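Local atomic coordinates of DUF3863 domain-containing protein (Parabacteroides distasonis, PDB entry 3LM3), a protein that is of unknown function but is probably a glycoside hydrolase or carbohydrate deacetylase. Residues A[35-40]-A[120-125]; A[187-192]-A[361-366]; A[395-400]-A[407-412]; A[413-418]-A[422-427]. One frame throughout, in Å; residues are numbered along the deposited sequence. Where two conformers were deposited one is given.

Interaction 1. Residues A[35-40]-A[120-125]; sequences EVSRDV and RERVNR
Arg122 reaches from the first turns of helix 120-138 to a loop that follows strand 21-29 of the parallel sheet, and there its guanidinium is held by Ser37 and Asp39. This succession of parallel strands and helices is consistent with the beta/alpha architecture of the glycoside hydrolase and carbohydrate esterase clan. Arg122 contributes more than half of the buried surface. Its CG stands anti to the backbone N (chi1 177°) and the chain runs on extended to NE, spending the full length of the arginine on bridging helix and loop. NH2 donates to Ser37 OG at 2.9 Å, with the hydroxyl tilted from the guanidinium plane, and to Asp39 OD1 at 2.8 Å, which lies in that plane and offers its syn lone pair. Both bonds are bent, 143° to Ser37 OG and 135° to Asp39 OD1, so neither acceptor lies straight on an N-H. The second is also a salt bridge, carboxylate and guanidinium being nearly coplanar. Glu126, one helical turn on, pairs one carboxylate oxygen with Arg122 NE and bonds the other to Ser37 OG, tying the small serine to both cation and counter-ion. Val40 CG2 adds an apolar flank 4.0 Å from Arg122 NH2. A water bridges the other ends of the pair, donating to Asp39 OD2 at 2.6 Å and accepting from Arg122 NH1 at 2.9 Å.

Interaction 2. Residues A[187-192]-A[361-366]; sequences SPSYPF and WFMNKE
Pro188 and Met363 bring their CA atoms to 5.9 Å, the nearest approach of the backbones, where the loop 187-192 passes strand 357-363 in the antiparallel sheet. Met363, present as selenomethionine, supplies nearly half of the buried area. Its CG stands anti to the carbonyl carbon (chi1 -63°) and the chain beyond is extended, which lays the selenium alongside the loop backbone: SE is 4.1 Å from Pro188 CA and 3.5 Å from Ser189 N. At its root, Met363 CB rests 4.3 Å from Pro188 CB. The terminal CE continues to Ser189, 3.5 Å from OG, and on the strand side it lies 3.6 Å above the plane of the Trp361 ring, offset toward the rim. The long, unbranched and flexible chain of a methionine suits this site, for it can follow the contour of proline and serine while also meeting a ring. Phe343 of the adjoining strand 341-346 touches both Met363 and Ser189. Pro188 in turn sets CD over one face of Phe192, while its carbonyl O accepts from Ser187 OG at 2.8 Å, which fixes the loop locally. Next in sequence after Met363, Asn364 OD1 takes the backbone N of Glu366 in an Asx turn that leads toward strand 367-374. With no polar bond between the segments, this buried joint rests on dispersion and close fit, and hence on shape more than on direction.

Interaction 3. Residues A[395-400]-A[407-412]; sequences HEPADP and KDWSLI
Pro397 lays its ring on the indole of Trp409, CD standing 3.6 Å from the centroid of the six-membered ring and only 14° off its normal, a CH-pi contact over the centre of the face. CG of the proline sits further across, 3.7 Å from Trp409 CE2, so the two outer carbons together span the fused bond region of the indole. Proline suits this place because its rigid ring presents slightly polarised C-H groups to the pi electrons. Glu396 comes at the edge instead. Its CG stands anti to the carbonyl carbon (chi1 -65°) and the chain extends beyond, running the carboxylate past the rim with CD 3.6 Å from Trp409 CZ3 and the two planes 64° apart. The oxygens look to other partners: OE1 to Arg120 in a salt bridge, OE2 to the backbone N of Ala154 and of Phe199. Both segments belong to the long irregular connection from strand 383-389 to helix 434-443, and Arg120, on helix 120-138, ties it to the parallel-sheet part of the chain. The indole N-H is engaged as well, NE1 bonding to Ala406 O, which fixes the turn of the ring. Beside it Asp408 OD1 receives Ser410 N at 3.1 Å in an Asx turn. Replacing Trp409 with an alanine would probably leave Pro397 without its aromatic floor and Ala406 O without its donor, opening a gap between the two arms of the loop. The contact thus joins two irregular segments by a CH-pi overlap, with the charged carboxylate held at the ring's edge and its polar needs met outside.

Interaction 4. Residues A[413-418]-A[422-427]; sequences NKINQK and PQDKPV
The carboxylate of Asp424 has the backbone of Asn416 over one face: Asn416 N meets OD1 from well above the plane, 58° out of it, and Asn416 O lies over the carboxylate carbon, 3.5 Å from CG. The first of these is a hydrogen bond across the segments, 2.8 Å from Asn416 N to Asp424 OD1 with a fairly straight angle of 159°. Asp424 CG lies anti to the carbonyl carbon (chi1 -65°), which swings the carboxylate toward that N-H. OD1 also forms a salt bridge with Arg421, from the short link between the segments. On the same face a water donates to Asp424 OD2 and to Asn416 OD1, each at 2.8 Å. Asn416 OD1 also accepts Lys418 N at 2.9 Å in an Asx turn, which suits an asparagine because its short amide can reach the backbone N-H two residues on. Away from the charge, Ile415 sets CD1 against Val427 CG2 at 3.9 Å. The segments lie between strand 383-389 and helix 434-443, and Ile415 and Val427 have backbone bonds to Phe387 and Val384 of that strand. The short 3-10 turn 422-424 carries Asp424 into place. A leucine in place of Asp424 would probably leave Asn416 N without its acceptor, Arg421 without this carboxylate partner, and the water without one of its anchors. The aspartate is short yet has two oxygens, and by dividing them between a backbone N-H, a cation and a water it ties this loop on itself, while Ile415 and Val427 add an apolar contact beside it.

Overall arrangement
From the N terminus, interaction 1 comes first, fastening the loop after strand 21-29 to helix 120-138 and closing a loop of 79 residues. Interaction 2 closes a longer one, of 168 residues, between the loop after strand 168-172 and strand 357-363 of the antiparallel sheet. Interactions 3 and 4 follow as short local closures, of six and three residues, in the long connection from strand 383-389 to helix 434-443. All four are in series, none nesting or crossing. Space links what sequence separates: Arg120 joins interaction 1 to Glu396 and Pro397 of interaction 3, and Trp361 of interaction 2 packs on Gln417 of interaction 4.

Interaction 1. Residues A[35-40]-A[120-125]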
# COMPACT_ATOMS: atom_id res chain seq x y z
N GLU A 35 0.44 -7.94 -15.81
CA GLU A 35 -0.70 -8.26 -16.68
C GLU A 35 -1.96 -7.63 -16.08
O GLU A 35 -2.66 -8.20 -15.24
CB GLU A 35 -0.81 -9.75 -16.99
CG GLU A 35 -0.83 -10.67 -15.75
CD GLU A 35 -0.69 -12.13 -16.07
OE1 GLU A 35 -0.39 -12.51 -17.25
OE2 GLU A 35 -0.91 -12.94 -15.15
N VAL A 36 -2.26 -6.43 -16.56
CA VAL A 36 -3.43 -5.68 -16.09
C VAL A 36 -4.72 -6.19 -16.71
O VAL A 36 -5.80 -5.92 -16.18
CB VAL A 36 -3.27 -4.18 -16.42
CG1 VAL A 36 -2.07 -3.56 -15.64
CG2 VAL A 36 -3.14 -3.90 -17.90
N SER A 37 -4.63 -6.94 -17.80
CA SER A 37 -5.78 -7.61 -18.38
C SER A 37 -5.34 -8.91 -19.02
O SER A 37 -4.18 -9.31 -18.87
CB SER A 37 -6.51 -6.68 -19.36
OG SER A 37 -7.74 -7.25 -19.77
N ARG A 38 -6.23 -9.58 -19.73
CA ARG A 38 -5.86 -10.85 -20.34
C ARG A 38 -4.78 -10.69 -21.42
O ARG A 38 -3.81 -11.45 -21.47
CB ARG A 38 -7.08 -11.51 -20.98
CG ARG A 38 -8.12 -11.93 -19.98
CD ARG A 38 -9.35 -12.54 -20.64
NE ARG A 38 -10.34 -13.01 -19.66
CZ ARG A 38 -11.39 -12.31 -19.21
NH1 ARG A 38 -11.61 -11.06 -19.64
NH2 ARG A 38 -12.24 -12.85 -18.34
N ASP A 39 -4.97 -9.69 -22.27
CA ASP A 39 -4.09 -9.46 -23.44
C ASP A 39 -3.13 -8.28 -23.23
O ASP A 39 -2.36 -7.95 -24.12
CB ASP A 39 -4.94 -9.25 -24.70
CG ASP A 39 -5.84 -8.00 -24.62
OD1 ASP A 39 -6.42 -7.72 -23.56
OD2 ASP A 39 -5.94 -7.26 -25.62
N VAL A 40 -3.19 -7.61 -22.09
CA VAL A 40 -2.36 -6.44 -21.85
C VAL A 40 -1.32 -6.83 -20.82
O VAL A 40 -1.56 -6.74 -19.61
CB VAL A 40 -3.18 -5.21 -21.40
CG1 VAL A 40 -2.28 -3.98 -21.22
CG2 VAL A 40 -4.31 -4.93 -22.41
N ARG A 120 -11.92 3.13 -17.71
CA ARG A 120 -12.63 2.88 -16.45
C ARG A 120 -13.67 1.78 -16.58
O ARG A 120 -13.72 0.89 -15.72
CB ARG A 120 -13.27 4.20 -15.96
CG ARG A 120 -12.28 5.23 -15.48
CD ARG A 120 -12.88 6.60 -15.40
NE ARG A 120 -11.96 7.52 -14.73
CZ ARG A 120 -10.96 8.19 -15.30
NH1 ARG A 120 -10.69 8.06 -16.61
NH2 ARG A 120 -10.19 8.94 -14.56
N GLU A 121 -14.47 1.81 -17.64
CA GLU A 121 -15.54 0.83 -17.81
C GLU A 121 -14.98 -0.58 -17.98
O GLU A 121 -15.60 -1.54 -17.54
CB GLU A 121 -16.43 1.16 -19.02
CG GLU A 121 -17.31 2.39 -18.83
N ARG A 122 -13.82 -0.71 -18.62
CA ARG A 122 -13.18 -2.01 -18.78
C ARG A 122 -12.65 -2.55 -17.44
O ARG A 122 -12.81 -3.73 -17.16
CB ARG A 122 -12.05 -1.93 -19.81
CG ARG A 122 -11.29 -3.25 -19.95
CD ARG A 122 -10.44 -3.25 -21.18
NE ARG A 122 -9.68 -4.48 -21.28
CZ ARG A 122 -8.82 -4.75 -22.26
NH1 ARG A 122 -8.61 -3.86 -23.23
NH2 ARG A 122 -8.20 -5.91 -22.29
N VAL A 123 -11.98 -1.70 -16.66
CA VAL A 123 -11.56 -2.11 -15.34
C VAL A 123 -12.77 -2.60 -14.55
O VAL A 123 -12.71 -3.66 -13.93
CB VAL A 123 -10.81 -1.01 -14.59
CG1 VAL A 123 -10.42 -1.45 -13.17
CG2 VAL A 123 -9.55 -0.54 -15.37
N ASN A 124 -13.87 -1.84 -14.56
CA ASN A 124 -15.03 -2.24 -13.78
C ASN A 124 -15.57 -3.60 -14.24
O ASN A 124 -15.86 -4.49 -13.42
CB ASN A 124 -16.15 -1.18 -13.88
CG ASN A 124 -15.76 0.13 -13.24
OD1 ASN A 124 -14.79 0.19 -12.48
ND2 ASN A 124 -16.49 1.20 -13.57
N ARG A 125 -15.70 -3.77 -15.55
CA ARG A 125 -16.22 -4.99 -16.12
C ARG A 125 -15.35 -6.18 -15.74
O ARG A 125 -15.87 -7.24 -15.37
CB ARG A 125 -16.34 -4.87 -17.64
CG ARG A 125 -16.76 -6.14 -18.32
CD ARG A 125 -17.00 -5.92 -19.81
NE ARG A 125 -15.77 -5.50 -20.51
CZ ARG A 125 -15.52 -4.29 -21.01
NH1 ARG A 125 -16.38 -3.29 -20.93
NH2 ARG A 125 -14.35 -4.07 -21.61
O HOH W 1 -7.09 -4.90 -25.43

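Interaction 2. Residues A[187-192]-A[361-366]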
# COMPACT_ATOMS: atom_id res chain seq x y z
N SER A 187 -1.47 11.31 -1.80
CA SER A 187 -2.53 10.84 -0.92
C SER A 187 -2.08 10.71 0.53
O SER A 187 -0.87 10.74 0.81
CB SER A 187 -3.04 9.49 -1.40
OG SER A 187 -2.18 8.40 -1.04
N PRO A 188 -3.02 10.51 1.45
CA PRO A 188 -2.65 9.97 2.76
C PRO A 188 -2.13 8.56 2.62
O PRO A 188 -2.46 7.85 1.67
CB PRO A 188 -3.98 9.94 3.55
CG PRO A 188 -4.88 10.93 2.81
CD PRO A 188 -4.49 10.74 1.36
N SER A 189 -1.29 8.13 3.57
CA SER A 189 -0.77 6.78 3.58
C SER A 189 -1.61 5.85 4.43
O SER A 189 -1.48 4.64 4.30
CB SER A 189 0.67 6.76 4.03
OG SER A 189 0.80 7.07 5.39
N TYR A 190 -2.44 6.38 5.31
CA TYR A 190 -3.35 5.57 6.12
C TYR A 190 -4.74 5.66 5.50
O TYR A 190 -4.96 6.39 4.50
CB TYR A 190 -3.32 6.01 7.59
CG TYR A 190 -2.47 5.15 8.54
CD1 TYR A 190 -1.35 4.43 8.09
CD2 TYR A 190 -2.77 5.13 9.89
CE1 TYR A 190 -0.60 3.67 8.97
CE2 TYR A 190 -2.02 4.38 10.79
CZ TYR A 190 -0.93 3.66 10.32
OH TYR A 190 -0.13 2.98 11.23
N PRO A 191 -5.69 4.88 6.04
CA PRO A 191 -6.93 4.67 5.28
C PRO A 191 -7.79 5.91 5.20
O PRO A 191 -7.82 6.74 6.12
CB PRO A 191 -7.64 3.58 6.08
CG PRO A 191 -6.48 2.83 6.72
CD PRO A 191 -5.54 3.91 7.15
N PHE A 192 -8.48 6.05 4.07
CA PHE A 192 -9.40 7.17 3.86
C PHE A 192 -10.47 6.78 2.86
O PHE A 192 -10.30 5.82 2.11
CB PHE A 192 -8.66 8.43 3.35
CG PHE A 192 -7.96 8.25 2.00
CD1 PHE A 192 -6.74 7.61 1.92
CD2 PHE A 192 -8.54 8.73 0.82
CE1 PHE A 192 -6.10 7.44 0.71
CE2 PHE A 192 -7.89 8.55 -0.40
CZ PHE A 192 -6.69 7.89 -0.46
N TRP A 361 5.00 13.69 9.53
CA TRP A 361 3.86 13.75 8.60
C TRP A 361 2.58 14.06 9.35
O TRP A 361 2.40 13.59 10.48
CB TRP A 361 3.67 12.40 7.89
CG TRP A 361 4.41 12.25 6.60
CD1 TRP A 361 5.54 11.50 6.38
CD2 TRP A 361 4.11 12.89 5.36
NE1 TRP A 361 5.93 11.61 5.06
CE2 TRP A 361 5.06 12.45 4.42
CE3 TRP A 361 3.11 13.79 4.94
CZ2 TRP A 361 5.06 12.90 3.11
CZ3 TRP A 361 3.12 14.23 3.63
CH2 TRP A 361 4.08 13.78 2.73
N PHE A 362 1.73 14.85 8.72
CA PHE A 362 0.39 15.21 9.18
C PHE A 362 -0.55 14.97 8.02
O PHE A 362 -0.29 15.45 6.91
CB PHE A 362 0.35 16.69 9.58
CG PHE A 362 1.36 17.06 10.63
CD1 PHE A 362 2.68 17.33 10.27
CD2 PHE A 362 1.01 17.11 11.99
CE1 PHE A 362 3.62 17.67 11.20
CE2 PHE A 362 1.98 17.45 12.94
CZ PHE A 362 3.27 17.71 12.54
N MSE A 363 -1.62 14.23 8.24
CA MSE A 363 -2.57 13.92 7.18
C MSE A 363 -3.99 14.04 7.71
O MSE A 363 -4.35 13.43 8.73
CB MSE A 363 -2.35 12.48 6.68
CG MSE A 363 -1.01 12.24 6.06
SE MSE A 363 -0.47 10.39 6.15
CE MSE A 363 1.21 10.49 5.14
N ASN A 364 -4.78 14.85 7.03
CA ASN A 364 -6.18 15.03 7.41
C ASN A 364 -7.03 15.18 6.13
O ASN A 364 -6.51 15.10 5.02
CB ASN A 364 -6.32 16.21 8.37
CG ASN A 364 -5.87 17.51 7.76
OD1 ASN A 364 -6.47 18.00 6.81
ND2 ASN A 364 -4.75 18.04 8.26
N LYS A 365 -8.33 15.38 6.28
CA LYS A 365 -9.23 15.45 5.13
C LYS A 365 -8.83 16.55 4.14
O LYS A 365 -9.04 16.44 2.96
CB LYS A 365 -10.67 15.69 5.61
CG LYS A 365 -11.69 15.82 4.50
CD LYS A 365 -13.09 16.05 5.03
CE LYS A 365 -13.35 17.49 5.27
NZ LYS A 365 -14.78 17.78 5.73
N GLU A 366 -8.29 17.65 4.67
CA GLU A 366 -8.06 18.83 3.86
C GLU A 366 -6.65 19.01 3.32
O GLU A 366 -6.48 19.75 2.36
CB GLU A 366 -8.55 20.07 4.59
CG GLU A 366 -10.08 20.13 4.64
CD GLU A 366 -10.60 21.42 5.25
OE1 GLU A 366 -10.44 21.62 6.46
OE2 GLU A 366 -11.17 22.22 4.48

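Interaction 3. Residues A[395-400]-A[407-412]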
# COMPACT_ATOMS: atom_id res chain seq x y z
N HIS A 395 -8.56 16.46 -10.42
CA HIS A 395 -8.94 15.80 -11.68
C HIS A 395 -8.04 14.62 -11.97
O HIS A 395 -6.81 14.80 -11.86
CB HIS A 395 -8.75 16.77 -12.86
CG HIS A 395 -9.47 18.07 -12.69
ND1 HIS A 395 -8.87 19.20 -12.17
CD2 HIS A 395 -10.75 18.40 -12.96
CE1 HIS A 395 -9.76 20.17 -12.12
NE2 HIS A 395 -10.91 19.72 -12.60
N GLU A 396 -8.58 13.50 -12.43
CA GLU A 396 -7.78 12.39 -12.89
C GLU A 396 -7.60 12.46 -14.40
O GLU A 396 -8.37 13.16 -15.09
CB GLU A 396 -8.47 11.06 -12.51
CG GLU A 396 -8.60 10.76 -11.04
CD GLU A 396 -9.48 9.56 -10.78
OE1 GLU A 396 -10.25 9.12 -11.69
OE2 GLU A 396 -9.34 8.98 -9.68
N PRO A 397 -6.64 11.70 -14.92
CA PRO A 397 -6.53 11.61 -16.39
C PRO A 397 -7.79 11.10 -17.06
O PRO A 397 -8.51 10.27 -16.52
CB PRO A 397 -5.36 10.64 -16.58
CG PRO A 397 -4.60 10.72 -15.33
CD PRO A 397 -5.57 10.95 -14.24
N ALA A 398 -8.06 11.61 -18.27
CA ALA A 398 -9.10 11.11 -19.09
C ALA A 398 -8.81 9.64 -19.42
O ALA A 398 -7.65 9.18 -19.32
CB ALA A 398 -9.18 11.95 -20.38
N ASP A 399 -9.88 8.91 -19.71
CA ASP A 399 -9.75 7.46 -19.95
C ASP A 399 -8.57 7.14 -20.89
O ASP A 399 -8.53 7.62 -22.03
CB ASP A 399 -11.00 6.91 -20.61
CG ASP A 399 -11.97 6.27 -19.66
OD1 ASP A 399 -11.64 5.98 -18.50
OD2 ASP A 399 -13.11 6.02 -20.11
N PRO A 400 -7.63 6.33 -20.43
CA PRO A 400 -6.59 5.84 -21.28
C PRO A 400 -7.01 4.57 -22.02
O PRO A 400 -8.15 4.13 -21.93
CB PRO A 400 -5.50 5.50 -20.29
CG PRO A 400 -6.26 5.00 -19.11
CD PRO A 400 -7.50 5.82 -19.05
N LYS A 407 0.21 7.51 -17.30
CA LYS A 407 1.06 6.94 -16.24
C LYS A 407 1.13 7.81 -14.99
O LYS A 407 1.46 7.29 -13.94
CB LYS A 407 2.47 6.67 -16.77
CG LYS A 407 2.49 5.62 -17.88
CD LYS A 407 3.91 5.16 -18.16
CE LYS A 407 3.96 4.19 -19.32
NZ LYS A 407 5.12 3.27 -19.18
N ASP A 408 0.75 9.07 -15.08
CA ASP A 408 0.91 10.02 -13.97
C ASP A 408 -0.43 10.43 -13.41
O ASP A 408 -1.15 11.25 -13.95
CB ASP A 408 1.71 11.26 -14.41
CG ASP A 408 2.02 12.22 -13.25
OD1 ASP A 408 1.64 11.93 -12.09
OD2 ASP A 408 2.65 13.27 -13.51
N TRP A 409 -0.77 9.78 -12.29
CA TRP A 409 -2.00 10.05 -11.55
C TRP A 409 -1.76 10.80 -10.24
O TRP A 409 -2.65 10.87 -9.39
CB TRP A 409 -2.74 8.73 -11.27
CG TRP A 409 -3.29 8.10 -12.51
CD1 TRP A 409 -2.59 7.66 -13.58
CD2 TRP A 409 -4.67 7.83 -12.80
NE1 TRP A 409 -3.44 7.16 -14.53
CE2 TRP A 409 -4.72 7.26 -14.08
CE3 TRP A 409 -5.87 8.05 -12.12
CZ2 TRP A 409 -5.92 6.90 -14.69
CZ3 TRP A 409 -7.05 7.65 -12.70
CH2 TRP A 409 -7.07 7.11 -13.99
N SER A 410 -0.58 11.37 -10.06
CA SER A 410 -0.26 12.04 -8.81
C SER A 410 -1.11 13.26 -8.56
O SER A 410 -1.47 13.99 -9.49
CB SER A 410 1.21 12.41 -8.74
OG SER A 410 2.04 11.25 -8.77
N LEU A 411 -1.41 13.49 -7.29
CA LEU A 411 -2.11 14.69 -6.85
C LEU A 411 -1.07 15.63 -6.25
O LEU A 411 -0.53 15.38 -5.16
CB LEU A 411 -3.23 14.32 -5.86
CG LEU A 411 -4.29 15.40 -5.61
CD1 LEU A 411 -5.55 14.78 -4.99
CD2 LEU A 411 -3.74 16.56 -4.75
N ILE A 412 -0.74 16.70 -6.98
CA ILE A 412 0.34 17.60 -6.61
C ILE A 412 -0.15 19.02 -6.81
O ILE A 412 -0.80 19.33 -7.85
CB ILE A 412 1.57 17.32 -7.51
CG1 ILE A 412 2.18 15.98 -7.16
CG2 ILE A 412 2.66 18.40 -7.38
CD1 ILE A 412 3.31 15.49 -8.09
O HOH W 2 -4.00 13.24 -11.48

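Interaction 4. Residues A[413-418]-A[422-427]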
# COMPACT_ATOMS: atom_id res chain seq x y z
N ASN A 413 0.09 19.89 -5.84
CA ASN A 413 -0.24 21.29 -6.02
C ASN A 413 0.87 22.14 -5.39
O ASN A 413 1.84 22.41 -6.08
CB ASN A 413 -1.68 21.62 -5.57
CG ASN A 413 -2.08 20.98 -4.26
OD1 ASN A 413 -1.54 21.28 -3.21
ND2 ASN A 413 -3.12 20.14 -4.32
N LYS A 414 0.80 22.48 -4.11
CA LYS A 414 1.73 23.51 -3.57
C LYS A 414 3.21 23.07 -3.50
O LYS A 414 4.07 23.63 -4.18
CB LYS A 414 1.24 24.02 -2.20
CG LYS A 414 -0.20 24.58 -2.20
CD LYS A 414 -0.45 25.57 -3.35
CE LYS A 414 -1.66 26.52 -3.10
NZ LYS A 414 -1.36 27.66 -2.17
N ILE A 415 3.50 22.08 -2.66
CA ILE A 415 4.85 21.56 -2.48
C ILE A 415 4.76 20.03 -2.42
O ILE A 415 3.97 19.49 -1.65
CB ILE A 415 5.50 22.08 -1.16
CG1 ILE A 415 5.55 23.63 -1.17
CG2 ILE A 415 6.91 21.54 -0.95
CD1 ILE A 415 6.17 24.25 0.06
N ASN A 416 5.60 19.35 -3.21
CA ASN A 416 5.61 17.88 -3.23
C ASN A 416 6.99 17.35 -2.89
O ASN A 416 8.00 17.84 -3.40
CB ASN A 416 5.14 17.37 -4.59
CG ASN A 416 5.40 15.89 -4.75
OD1 ASN A 416 6.47 15.51 -5.24
ND2 ASN A 416 4.47 15.06 -4.27
N GLN A 417 7.03 16.30 -2.06
CA GLN A 417 8.28 15.75 -1.50
C GLN A 417 9.30 15.30 -2.53
O GLN A 417 10.49 15.31 -2.23
CB GLN A 417 7.97 14.60 -0.55
CG GLN A 417 7.38 13.36 -1.24
CD GLN A 417 6.98 12.27 -0.25
OE1 GLN A 417 7.58 12.16 0.82
NE2 GLN A 417 5.99 11.45 -0.63
N LYS A 418 8.87 14.89 -3.73
CA LYS A 418 9.82 14.41 -4.72
C LYS A 418 10.73 15.53 -5.22
O LYS A 418 11.80 15.27 -5.80
CB LYS A 418 9.10 13.72 -5.88
CG LYS A 418 8.12 12.64 -5.46
CD LYS A 418 8.82 11.41 -4.81
CE LYS A 418 7.80 10.46 -4.27
NZ LYS A 418 8.44 9.20 -3.74
N PRO A 422 10.79 23.59 -9.35
CA PRO A 422 11.41 24.64 -8.54
C PRO A 422 10.59 25.05 -7.28
O PRO A 422 11.17 25.33 -6.23
CB PRO A 422 11.56 25.82 -9.53
CG PRO A 422 11.55 25.16 -10.88
CD PRO A 422 10.71 23.93 -10.78
N GLN A 423 9.26 24.99 -7.38
CA GLN A 423 8.41 25.41 -6.27
C GLN A 423 8.43 24.40 -5.11
O GLN A 423 7.90 24.68 -4.03
CB GLN A 423 6.96 25.57 -6.72
CG GLN A 423 6.22 24.28 -7.07
CD GLN A 423 4.90 24.56 -7.74
OE1 GLN A 423 3.84 24.51 -7.09
NE2 GLN A 423 4.95 24.88 -9.02
N ASP A 424 9.03 23.24 -5.35
CA ASP A 424 9.14 22.22 -4.32
C ASP A 424 10.33 22.41 -3.38
O ASP A 424 10.55 21.60 -2.49
CB ASP A 424 9.20 20.84 -4.97
CG ASP A 424 7.92 20.48 -5.71
OD1 ASP A 424 6.82 20.83 -5.20
OD2 ASP A 424 8.01 19.84 -6.78
N LYS A 425 11.11 23.48 -3.56
CA LYS A 425 12.23 23.75 -2.66
C LYS A 425 11.72 23.79 -1.21
O LYS A 425 10.75 24.49 -0.89
CB LYS A 425 12.88 25.10 -3.02
CG LYS A 425 14.16 25.38 -2.25
CD LYS A 425 14.65 26.80 -2.55
CE LYS A 425 15.72 27.28 -1.57
NZ LYS A 425 16.02 28.74 -1.77
N PRO A 426 12.36 23.03 -0.32
CA PRO A 426 11.91 23.07 1.06
C PRO A 426 12.00 24.49 1.64
O PRO A 426 13.00 25.20 1.42
CB PRO A 426 12.86 22.12 1.77
CG PRO A 426 13.15 21.09 0.70
CD PRO A 426 13.33 21.94 -0.55
N VAL A 427 10.97 24.88 2.39
CA VAL A 427 10.88 26.23 2.97
C VAL A 427 10.36 26.16 4.38
O VAL A 427 9.59 25.27 4.72
CB VAL A 427 9.96 27.15 2.17
CG1 VAL A 427 10.50 27.36 0.76
CG2 VAL A 427 8.53 26.61 2.15
O HOH W 3 7.72 17.12 -7.22